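CAG pathogenicity island protein 13 (Helicobacter pylori, PDB 2G3V) is of unknown function but is encoded by the cag pathogenicity island, whose genes include those of a type IV secretion system. Local coordinates at residues K40-I45 and H101-N106; K78-D83 and R137-Q142; R90-E95 and E144-K149; L119-P124 and L153-M158. All coordinates share one frame; numbering follows the deposited sequence.

Interaction 1: K40-I45 and H101-N106; sequences KIIDQI and HAIAEN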
# COMPACT_ATOMS: atom_id res chain seq x y z
N LYS A 40 4.05 13.99 -3.76
CA LYS A 40 2.75 13.53 -4.22
C LYS A 40 2.53 12.10 -3.70
O LYS A 40 1.45 11.76 -3.21
CB LYS A 40 2.73 13.53 -5.75
CG LYS A 40 1.38 13.19 -6.34
CD LYS A 40 1.47 12.97 -7.83
CE LYS A 40 0.09 12.79 -8.46
NZ LYS A 40 -0.63 11.58 -7.95
N ILE A 41 3.57 11.28 -3.81
CA ILE A 41 3.51 9.90 -3.33
C ILE A 41 3.34 9.85 -1.81
O ILE A 41 2.49 9.14 -1.31
CB ILE A 41 4.80 9.12 -3.71
CG1 ILE A 41 5.06 9.22 -5.21
CG2 ILE A 41 4.70 7.68 -3.25
CD1 ILE A 41 4.21 8.35 -6.08
N ILE A 42 4.17 10.61 -1.09
CA ILE A 42 4.13 10.67 0.38
C ILE A 42 2.79 11.10 0.97
O ILE A 42 2.30 10.51 1.93
CB ILE A 42 5.23 11.62 0.89
CG1 ILE A 42 6.60 11.13 0.40
CG2 ILE A 42 5.19 11.71 2.43
CD1 ILE A 42 7.80 12.00 0.85
N ASP A 43 2.18 12.14 0.40
CA ASP A 43 0.89 12.59 0.89
C ASP A 43 -0.17 11.53 0.66
O ASP A 43 -1.08 11.36 1.48
CB ASP A 43 0.47 13.88 0.19
CG ASP A 43 1.42 15.02 0.48
OD1 ASP A 43 2.15 14.93 1.49
OD2 ASP A 43 1.42 16.00 -0.29
N GLN A 44 -0.03 10.79 -0.44
CA GLN A 44 -0.97 9.72 -0.75
C GLN A 44 -0.88 8.58 0.26
O GLN A 44 -1.88 7.97 0.64
CB GLN A 44 -0.71 9.17 -2.15
CG GLN A 44 -1.79 9.48 -3.16
CD GLN A 44 -1.54 8.78 -4.49
OE1 GLN A 44 -0.73 9.24 -5.31
NE2 GLN A 44 -2.21 7.65 -4.69
N ILE A 45 0.33 8.27 0.69
CA ILE A 45 0.53 7.22 1.67
C ILE A 45 -0.06 7.68 3.01
O ILE A 45 -0.67 6.91 3.72
CB ILE A 45 2.05 6.89 1.84
CG1 ILE A 45 2.60 6.34 0.52
CG2 ILE A 45 2.27 5.90 3.00
CD1 ILE A 45 4.08 6.02 0.54
N HIS A 101 7.97 5.42 7.77
CA HIS A 101 9.24 5.56 8.49
C HIS A 101 10.41 5.20 7.60
O HIS A 101 11.47 5.84 7.66
CB HIS A 101 9.26 4.70 9.76
CG HIS A 101 8.39 5.23 10.84
ND1 HIS A 101 8.50 6.52 11.31
CD2 HIS A 101 7.36 4.67 11.53
CE1 HIS A 101 7.58 6.74 12.23
NE2 HIS A 101 6.88 5.63 12.38
N ALA A 102 10.22 4.16 6.78
CA ALA A 102 11.25 3.73 5.83
C ALA A 102 11.61 4.96 5.00
O ALA A 102 12.79 5.30 4.87
CB ALA A 102 10.72 2.63 4.94
N ILE A 103 10.58 5.63 4.49
CA ILE A 103 10.72 6.83 3.68
C ILE A 103 11.50 7.92 4.44
O ILE A 103 12.41 8.53 3.88
CB ILE A 103 9.30 7.37 3.27
CG1 ILE A 103 8.65 6.39 2.28
CG2 ILE A 103 9.41 8.78 2.64
CD1 ILE A 103 7.21 6.71 1.91
N ALA A 104 11.17 8.15 5.70
CA ALA A 104 11.86 9.15 6.50
C ALA A 104 13.35 8.83 6.70
O ALA A 104 14.21 9.63 6.40
CB ALA A 104 11.17 9.30 7.86
N GLU A 105 13.61 7.64 7.23
CA GLU A 105 14.96 7.14 7.52
C GLU A 105 15.89 6.84 6.32
O GLU A 105 17.08 6.56 6.50
CB GLU A 105 14.82 5.88 8.39
CG GLU A 105 16.11 5.24 8.89
CD GLU A 105 16.85 6.08 9.93
OE1 GLU A 105 16.20 6.65 10.83
OE2 GLU A 105 18.10 6.16 9.85
N ASN A 106 15.35 6.87 5.10
CA ASN A 106 16.14 6.64 3.90
C ASN A 106 15.62 7.48 2.71
O ASN A 106 14.83 6.99 1.89
CB ASN A 106 16.11 5.16 3.48
CG ASN A 106 16.30 4.20 4.65
OD1 ASN A 106 15.33 3.65 5.17
ND2 ASN A 106 17.56 3.97 5.05

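Interaction 2: K78-D83 and R137-Q142; sequences KSIGVD and REMDSQ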
# COMPACT_ATOMS: atom_id res chain seq x y z
N LYS A 78 -23.22 -9.54 5.90
CA LYS A 78 -23.64 -10.90 6.22
C LYS A 78 -22.52 -11.89 5.88
O LYS A 78 -22.12 -12.72 6.70
CB LYS A 78 -24.91 -11.27 5.43
CG LYS A 78 -26.13 -10.42 5.79
CD LYS A 78 -26.62 -10.70 7.21
CE LYS A 78 -27.64 -9.66 7.68
NZ LYS A 78 -27.01 -8.32 7.89
N SER A 79 -22.02 -11.80 4.66
CA SER A 79 -20.96 -12.70 4.22
C SER A 79 -19.62 -12.44 4.90
O SER A 79 -18.93 -13.38 5.31
CB SER A 79 -20.80 -12.60 2.71
OG SER A 79 -22.05 -12.72 2.05
N ILE A 80 -19.23 -11.18 5.01
CA ILE A 80 -17.94 -10.86 5.60
C ILE A 80 -18.00 -10.21 6.99
O ILE A 80 -17.35 -10.67 7.91
CB ILE A 80 -17.12 -9.98 4.62
CG1 ILE A 80 -17.14 -10.64 3.24
CG2 ILE A 80 -15.67 -9.85 5.08
CD1 ILE A 80 -16.63 -9.76 2.10
N GLY A 81 -18.78 -9.15 7.13
CA GLY A 81 -18.89 -8.50 8.44
C GLY A 81 -17.81 -7.47 8.72
O GLY A 81 -16.66 -7.60 8.28
N VAL A 82 -18.18 -6.44 9.47
CA VAL A 82 -17.25 -5.37 9.81
C VAL A 82 -16.06 -5.85 10.62
O VAL A 82 -14.99 -5.23 10.59
CB VAL A 82 -17.96 -4.28 10.62
CG1 VAL A 82 -19.04 -3.64 9.78
CG2 VAL A 82 -18.55 -4.87 11.90
N ASP A 83 -16.25 -6.94 11.33
CA ASP A 83 -15.19 -7.50 12.16
C ASP A 83 -13.94 -7.93 11.39
O ASP A 83 -12.81 -7.78 11.89
CB ASP A 83 -15.75 -8.68 12.98
CG ASP A 83 -16.76 -9.52 12.20
OD1 ASP A 83 -16.33 -10.45 11.47
OD2 ASP A 83 -17.99 -9.25 12.30
N ARG A 137 -16.79 -12.60 -2.71
CA ARG A 137 -15.77 -13.63 -2.63
C ARG A 137 -14.38 -13.05 -2.79
O ARG A 137 -13.47 -13.33 -2.02
CB ARG A 137 -16.02 -14.69 -3.70
CG ARG A 137 -17.35 -15.43 -3.58
CD ARG A 137 -17.41 -16.28 -2.32
NE ARG A 137 -17.34 -15.47 -1.11
CZ ARG A 137 -17.33 -15.95 0.13
NH1 ARG A 137 -17.38 -17.27 0.33
NH2 ARG A 137 -17.27 -15.12 1.16
N GLU A 138 -14.21 -12.23 -3.83
CA GLU A 138 -12.93 -11.58 -4.09
C GLU A 138 -12.44 -10.87 -2.83
O GLU A 138 -11.30 -11.04 -2.40
CB GLU A 138 -13.09 -10.55 -5.20
CG GLU A 138 -12.85 -11.05 -6.60
CD GLU A 138 -13.28 -10.04 -7.64
OE1 GLU A 138 -12.95 -8.84 -7.49
OE2 GLU A 138 -13.94 -10.45 -8.62
N MSE A 139 -13.32 -10.08 -2.23
CA MSE A 139 -12.96 -9.33 -1.04
C MSE A 139 -12.59 -10.24 0.12
O MSE A 139 -11.61 -10.01 0.81
CB MSE A 139 -14.12 -8.40 -0.63
CG MSE A 139 -13.83 -7.46 0.55
SE MSE A 139 -12.48 -6.11 0.21
CE MSE A 139 -13.51 -4.95 -0.95
N ASP A 140 -13.37 -11.30 0.31
CA ASP A 140 -13.13 -12.22 1.40
C ASP A 140 -11.77 -12.86 1.34
O ASP A 140 -11.06 -12.91 2.35
CB ASP A 140 -14.21 -13.30 1.44
CG ASP A 140 -14.39 -13.88 2.83
OD1 ASP A 140 -14.45 -13.10 3.81
OD2 ASP A 140 -14.48 -15.13 2.94
N SER A 141 -11.38 -13.37 0.18
CA SER A 141 -10.08 -14.02 0.07
C SER A 141 -8.93 -13.01 0.08
O SER A 141 -7.83 -13.31 0.55
CB SER A 141 -10.00 -14.91 -1.17
OG SER A 141 -10.25 -14.17 -2.35
N GLN A 142 -9.19 -11.82 -0.45
CA GLN A 142 -8.17 -10.79 -0.46
C GLN A 142 -7.86 -10.45 0.98
O GLN A 142 -6.70 -10.33 1.36
CB GLN A 142 -8.66 -9.55 -1.22
CG GLN A 142 -7.55 -8.57 -1.59
CD GLN A 142 -8.04 -7.39 -2.40
OE1 GLN A 142 -8.80 -6.55 -1.91
NE2 GLN A 142 -7.62 -7.32 -3.67

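Interaction 3: R90-E95 and E144-K149; sequences RLLESE and ELYGTK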
# COMPACT_ATOMS: atom_id res chain seq x y z
N ARG A 90 -6.34 -2.65 10.55
CA ARG A 90 -5.44 -2.46 11.68
C ARG A 90 -4.05 -2.76 11.16
O ARG A 90 -3.09 -2.06 11.46
CB ARG A 90 -5.79 -3.42 12.81
CG ARG A 90 -7.19 -3.21 13.35
CD ARG A 90 -7.34 -3.71 14.78
NE ARG A 90 -8.63 -3.34 15.37
CZ ARG A 90 -9.72 -4.09 15.30
NH1 ARG A 90 -9.67 -5.26 14.66
NH2 ARG A 90 -10.85 -3.68 15.86
N LEU A 91 -3.97 -3.80 10.33
CA LEU A 91 -2.73 -4.26 9.74
C LEU A 91 -2.29 -3.35 8.59
O LEU A 91 -1.10 -3.27 8.28
CB LEU A 91 -2.92 -5.71 9.26
CG LEU A 91 -1.69 -6.60 9.02
CD1 LEU A 91 -1.00 -6.88 10.36
CD2 LEU A 91 -2.12 -7.89 8.36
N LEU A 92 -3.25 -2.69 7.94
CA LEU A 92 -2.96 -1.77 6.84
C LEU A 92 -2.38 -0.48 7.42
O LEU A 92 -1.46 0.10 6.84
CB LEU A 92 -4.23 -1.44 6.05
CG LEU A 92 -4.51 -2.19 4.74
CD1 LEU A 92 -4.13 -3.66 4.86
CD2 LEU A 92 -5.96 -2.06 4.39
N GLU A 93 -2.93 -0.02 8.54
CA GLU A 93 -2.45 1.20 9.19
C GLU A 93 -1.01 0.97 9.63
O GLU A 93 -0.16 1.85 9.50
CB GLU A 93 -3.29 1.53 10.42
CG GLU A 93 -2.88 2.83 11.10
CD GLU A 93 -3.28 2.89 12.56
OE1 GLU A 93 -4.45 2.59 12.87
OE2 GLU A 93 -2.43 3.25 13.40
N SER A 94 -0.76 -0.22 10.15
CA SER A 94 0.57 -0.58 10.61
C SER A 94 1.58 -0.54 9.47
O SER A 94 2.63 0.09 9.58
CB SER A 94 0.56 -2.00 11.21
OG SER A 94 -0.30 -2.07 12.35
N GLU A 95 1.26 -1.20 8.36
CA GLU A 95 2.16 -1.22 7.21
C GLU A 95 2.36 0.17 6.62
O GLU A 95 3.47 0.51 6.21
CB GLU A 95 1.64 -2.19 6.14
CG GLU A 95 1.46 -3.61 6.64
CD GLU A 95 2.66 -4.11 7.45
OE1 GLU A 95 3.80 -4.06 6.92
OE2 GLU A 95 2.46 -4.56 8.60
N GLU A 144 -8.37 -12.37 3.61
CA GLU A 144 -7.72 -13.53 4.21
C GLU A 144 -6.23 -13.55 3.82
O GLU A 144 -5.36 -13.68 4.68
CB GLU A 144 -8.39 -14.81 3.72
CG GLU A 144 -8.24 -15.99 4.69
CD GLU A 144 -8.85 -15.69 6.06
OE1 GLU A 144 -10.08 -15.44 6.13
OE2 GLU A 144 -8.11 -15.71 7.07
N LEU A 145 -5.97 -13.41 2.53
CA LEU A 145 -4.60 -13.39 2.01
C LEU A 145 -3.76 -12.34 2.72
O LEU A 145 -2.70 -12.64 3.26
CB LEU A 145 -4.62 -13.12 0.50
CG LEU A 145 -3.29 -13.30 -0.25
CD1 LEU A 145 -2.90 -14.78 -0.30
CD2 LEU A 145 -3.44 -12.77 -1.64
N TYR A 146 -4.25 -11.10 2.74
CA TYR A 146 -3.52 -10.01 3.38
C TYR A 146 -3.23 -10.34 4.84
O TYR A 146 -2.12 -10.13 5.34
CB TYR A 146 -4.31 -8.69 3.30
CG TYR A 146 -3.97 -7.83 2.10
CD1 TYR A 146 -3.25 -6.65 2.25
CD2 TYR A 146 -4.33 -8.23 0.81
CE1 TYR A 146 -2.90 -5.87 1.13
CE2 TYR A 146 -3.99 -7.47 -0.31
CZ TYR A 146 -3.28 -6.29 -0.14
OH TYR A 146 -2.95 -5.54 -1.25
N GLY A 147 -4.26 -10.84 5.52
CA GLY A 147 -4.11 -11.17 6.91
C GLY A 147 -3.03 -12.20 7.16
O GLY A 147 -2.42 -12.21 8.23
N THR A 148 -2.77 -13.06 6.18
CA THR A 148 -1.75 -14.09 6.37
C THR A 148 -0.34 -13.73 5.92
O THR A 148 0.64 -14.08 6.59
CB THR A 148 -2.18 -15.40 5.68
OG1 THR A 148 -2.53 -15.14 4.32
CG2 THR A 148 -3.37 -15.99 6.41
N LYS A 149 -0.22 -13.01 4.81
CA LYS A 149 1.09 -12.62 4.32
C LYS A 149 1.72 -11.44 5.09
O LYS A 149 2.83 -11.56 5.62
CB LYS A 149 0.99 -12.26 2.83
CG LYS A 149 0.77 -13.44 1.90
CD LYS A 149 0.94 -13.03 0.44
CE LYS A 149 0.90 -14.23 -0.51
NZ LYS A 149 1.09 -13.84 -1.96

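Interaction 4: L119-P124 and L153-M158; sequences LGIFLP and LKLFVM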
# COMPACT_ATOMS: atom_id res chain seq x y z
N LEU A 119 2.42 1.48 -3.79
CA LEU A 119 1.05 1.93 -3.55
C LEU A 119 0.05 0.82 -3.84
O LEU A 119 -0.99 0.72 -3.17
CB LEU A 119 0.74 3.16 -4.41
CG LEU A 119 1.59 4.40 -4.16
CD1 LEU A 119 1.33 5.44 -5.25
CD2 LEU A 119 1.27 4.98 -2.79
N GLY A 120 0.35 -0.03 -4.82
CA GLY A 120 -0.53 -1.13 -5.18
C GLY A 120 -0.90 -2.08 -4.04
O GLY A 120 -1.85 -2.86 -4.14
N ILE A 121 -0.17 -2.01 -2.94
CA ILE A 121 -0.48 -2.86 -1.81
C ILE A 121 -1.69 -2.34 -1.05
O ILE A 121 -2.47 -3.11 -0.50
CB ILE A 121 0.71 -2.94 -0.85
CG1 ILE A 121 1.85 -3.70 -1.53
CG2 ILE A 121 0.30 -3.60 0.47
CD1 ILE A 121 3.11 -3.73 -0.72
N PHE A 122 -1.87 -1.02 -1.05
CA PHE A 122 -2.94 -0.40 -0.30
C PHE A 122 -4.19 -0.01 -1.06
O PHE A 122 -5.27 0.06 -0.47
CB PHE A 122 -2.37 0.81 0.45
CG PHE A 122 -1.06 0.52 1.14
CD1 PHE A 122 -1.02 -0.22 2.31
CD2 PHE A 122 0.14 0.93 0.56
CE1 PHE A 122 0.20 -0.58 2.89
CE2 PHE A 122 1.37 0.58 1.14
CZ PHE A 122 1.40 -0.18 2.30
N LEU A 123 -4.05 0.25 -2.36
CA LEU A 123 -5.18 0.67 -3.20
C LEU A 123 -6.47 -0.18 -3.17
O LEU A 123 -7.57 0.37 -3.16
CB LEU A 123 -4.70 0.83 -4.65
CG LEU A 123 -4.22 2.22 -5.10
CD1 LEU A 123 -3.74 3.02 -3.93
CD2 LEU A 123 -3.10 2.07 -6.14
N PRO A 124 -6.35 -1.52 -3.14
CA PRO A 124 -7.52 -2.43 -3.10
C PRO A 124 -8.45 -2.24 -1.89
O PRO A 124 -9.59 -2.69 -1.89
CB PRO A 124 -6.87 -3.82 -3.09
CG PRO A 124 -5.62 -3.60 -3.84
CD PRO A 124 -5.11 -2.29 -3.29
N LEU A 153 5.64 -10.95 6.94
CA LEU A 153 6.21 -10.50 5.68
C LEU A 153 7.12 -9.30 5.92
O LEU A 153 7.88 -8.91 5.04
CB LEU A 153 5.10 -10.14 4.68
CG LEU A 153 5.46 -9.78 3.23
CD1 LEU A 153 6.27 -10.90 2.58
CD2 LEU A 153 4.20 -9.53 2.45
N LYS A 154 7.04 -8.74 7.12
CA LYS A 154 7.84 -7.58 7.51
C LYS A 154 8.27 -6.77 6.30
O LYS A 154 9.45 -6.76 5.94
CB LYS A 154 9.10 -8.04 8.28
CG LYS A 154 8.87 -9.02 9.42
CD LYS A 154 8.72 -8.33 10.77
CE LYS A 154 7.40 -7.59 10.88
NZ LYS A 154 7.21 -6.97 12.23
N LEU A 155 7.32 -6.13 5.64
CA LEU A 155 7.65 -5.30 4.48
C LEU A 155 8.12 -3.92 4.98
O LEU A 155 7.72 -3.48 6.06
CB LEU A 155 6.43 -5.10 3.57
CG LEU A 155 5.81 -6.26 2.78
CD1 LEU A 155 4.39 -5.88 2.38
CD2 LEU A 155 6.65 -6.58 1.54
N PHE A 156 8.99 -3.27 4.21
CA PHE A 156 9.48 -1.93 4.55
C PHE A 156 10.42 -1.79 5.74
O PHE A 156 10.81 -0.69 6.11
CB PHE A 156 8.29 -0.99 4.75
CG PHE A 156 7.28 -1.06 3.64
CD1 PHE A 156 7.67 -0.91 2.31
CD2 PHE A 156 5.94 -1.29 3.93
CE1 PHE A 156 6.73 -0.97 1.27
CE2 PHE A 156 5.00 -1.36 2.91
CZ PHE A 156 5.39 -1.20 1.57
N VAL A 157 10.80 -2.91 6.34
CA VAL A 157 11.72 -2.90 7.48
C VAL A 157 13.11 -3.03 6.89
O VAL A 157 13.57 -4.13 6.59
CB VAL A 157 11.45 -4.09 8.42
CG1 VAL A 157 12.41 -4.07 9.60
CG2 VAL A 157 10.01 -4.05 8.90
N MSE A 158 13.79 -1.90 6.71
CA MSE A 158 15.13 -1.91 6.12
C MSE A 158 16.25 -2.42 7.02
O MSE A 158 16.17 -2.37 8.24
CB MSE A 158 15.49 -0.50 5.63
CG MSE A 158 14.38 0.21 4.87
SE MSE A 158 13.54 -0.88 3.53
CE MSE A 158 14.84 -0.70 2.11

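Interaction 1: K40-I45 and H101-N106
Ile103 carries its side of this contact. From helix 82-105 it points at helix 35-57 and meets two isoleucines there, Ile42 and Ile45, one with each branch. The backbones stand well apart, the nearest CA atoms being those of Ile42 and Ile103 at 8.3 Å, and the side chains do the bridging.

The tight side is at Ile45. With CG1 anti to the carbonyl carbon (chi1 -68°) and CD1 extended, Ile103 sends its longer branch straight at Ile45, which has the same shape, and the two methyls meet tip to tip: Ile103 CD1 lies 3.5 Å from Ile45 CD1, closer than carbons usually pack. This end is well buried, because Ile45 also rests on Leu119 and on Leu99 and Leu100 of helix 82-105.

The Ile42 side is looser. Ile103 CG2, the short branch, comes alongside Ile42 CD1 at 4.0 Å, and the two side chains lie antiparallel, passing by instead of meeting head-on. Ile42 is only partly covered. Next to it on helix 35-57, Asp43 faces solvent, as do His101, Ala104 and Glu105 on the other helix.

In a chain with no strands, this is plain helix-to-helix packing, joining the first part of helix 35-57 to the last turns of helix 82-105; Leu110 in the following loop covers Ile103 further. Only hydrocarbon meets hydrocarbon across the two segments, which implies that dispersion and the exclusion of water hold it, with the shapes of the branches helping to set the fit.

Interaction 2: K78-D83 and R137-Q142
Ile80 and Asp140 run past one another head to tail, and the carboxylate oxygen OD1 of Asp140 ends up in the fork of the isoleucine: it is 3.7 Å from Ile80 CG1 and equally far from Ile80 CG2. Ile80 and Met139, which is present as selenomethionine, instead lie nearly perpendicular. The tip of the isoleucine, CD1, comes against the base of the methionine, 3.9 Å from Met139 CG; beyond that point the methionine chain bends and carries its selenium elsewhere, Met139 packing also on Phe85.

Ile80 belongs to the break between helix 73-79 and helix 82-105. Gly81, with a positive phi of 86°, leaves the first helix and takes the N-cap position of the second, and at this break Ile80 faces the flank of helix 136-149, where Ile136 and Ile143 also touch it.

The other oxygen of Asp140, OD2, is on the side of Arg137. That arginine, one turn earlier, points its CB away from the break, yet its chain curls round until Arg137 NH2 is 3.3 Å from Asp140 OD2. The oxygen lies well out of the guanidinium plane, so this salt bridge is one of charges without an N-H aimed at the carboxylate.

Interaction 3: R90-E95 and E144-K149
Leu91 turns CG away from its own backbone N (chi1 -160°), and this swings CD2 across to the backbone of Tyr146 and Gly147. Leu92, with chi1 at -99° and so well off a staggered value, leans its CD1 over to the Tyr146 ring. The setting is a helix-helix crossing in an all-alpha protein: the short axes of 90-95 and 144-149 cross at 51°, 10.8 Å apart at their closest.

Gly147 is where the backbones come nearest, its CA lying 7.6 Å from Leu91 CA. Leu91 CD2 settles there, 4.1 Å from Gly147 CA and 3.8 Å from the carbonyl O of Tyr146. Leu150 and Pro151, just past the helix end, also touch Leu91. Leu92 CD1 approaches the ring obliquely and reaches Tyr146 CD1 at 4.1 Å, one side chain set roughly square to the other. Phe125 meets the tyrosine edge-to-face, while Tyr146 OH is hydrogen-bonded to the carbonyl O of Ile121, which ties down the far end of the ring.

In the last turn of helix 136-149 a side chain joins the backbone bonds: Thr148 OG1 donates to Leu145 O at 2.7 Å, and that same oxygen also accepts from Thr148 N and Lys149 N.

Interaction 4: L119-P124 and L153-M158
Ile121 reaches across to Leu155 and Phe156, and it can be followed outward atom by atom. Its CB points toward 153-158. There the chain forks: CG2 stays home, 3.9 Å above the plane of the next ring along, that of Phe122, and offset toward its rim. CG1, on the side of the backbone N (chi1 -68°), carries CD1 outward into the other loop. CD1 has two partners, Leu155 CD1 at 4.0 Å, met tip to tip, and Phe156 CZ at 4.1 Å, approached obliquely.

Beside it the two phenylalanines reach in from their separate loops. Phe156 CE2 lies at the edge of the Phe122 ring, near its plane and 3.8 Å from Phe122 CZ, while Phe122 CZ stands oblique to the Phe156 ring. Leu155 CB covers part of one Phe156 face. A positive phi of 70° at Phe156 bends the loop just where its ring turns in.

Both segments lie in connections between helices: 119-124 leads from helix 82-105 to helix 128-133, and the segment 153-158 joins helix 136-149 to helix 160-168. They meet near the centre of the chain, with Phe122 set against Met48 and Phe52 of helix 35-57 and against Thr96 and Leu99 of helix 82-105, the latter leucine also touching Phe156.

From the N terminus, interaction 1 joins helix 35-57 to the end of helix 82-105 and closes a long, mostly helical loop. Interactions 2 and 3 open inside it, at 78-83 and 90-95, and close beyond it on successive parts of helix 136-149, so both cross interaction 1 and each other. Interaction 4 opens after interaction 1 has closed, crosses interactions 2 and 3, and ends last, at 153-158; none nests in another. Helix 82-105 serves interactions 1, 2 and 3. The central loops of interaction 4 touch interaction 1 through Leu119 and Phe156, interaction 2 through Pro124 and interaction 3 through Ile121, Phe122 and Phe156; interactions 1 and 2 sit 30 Å apart, centre to centre.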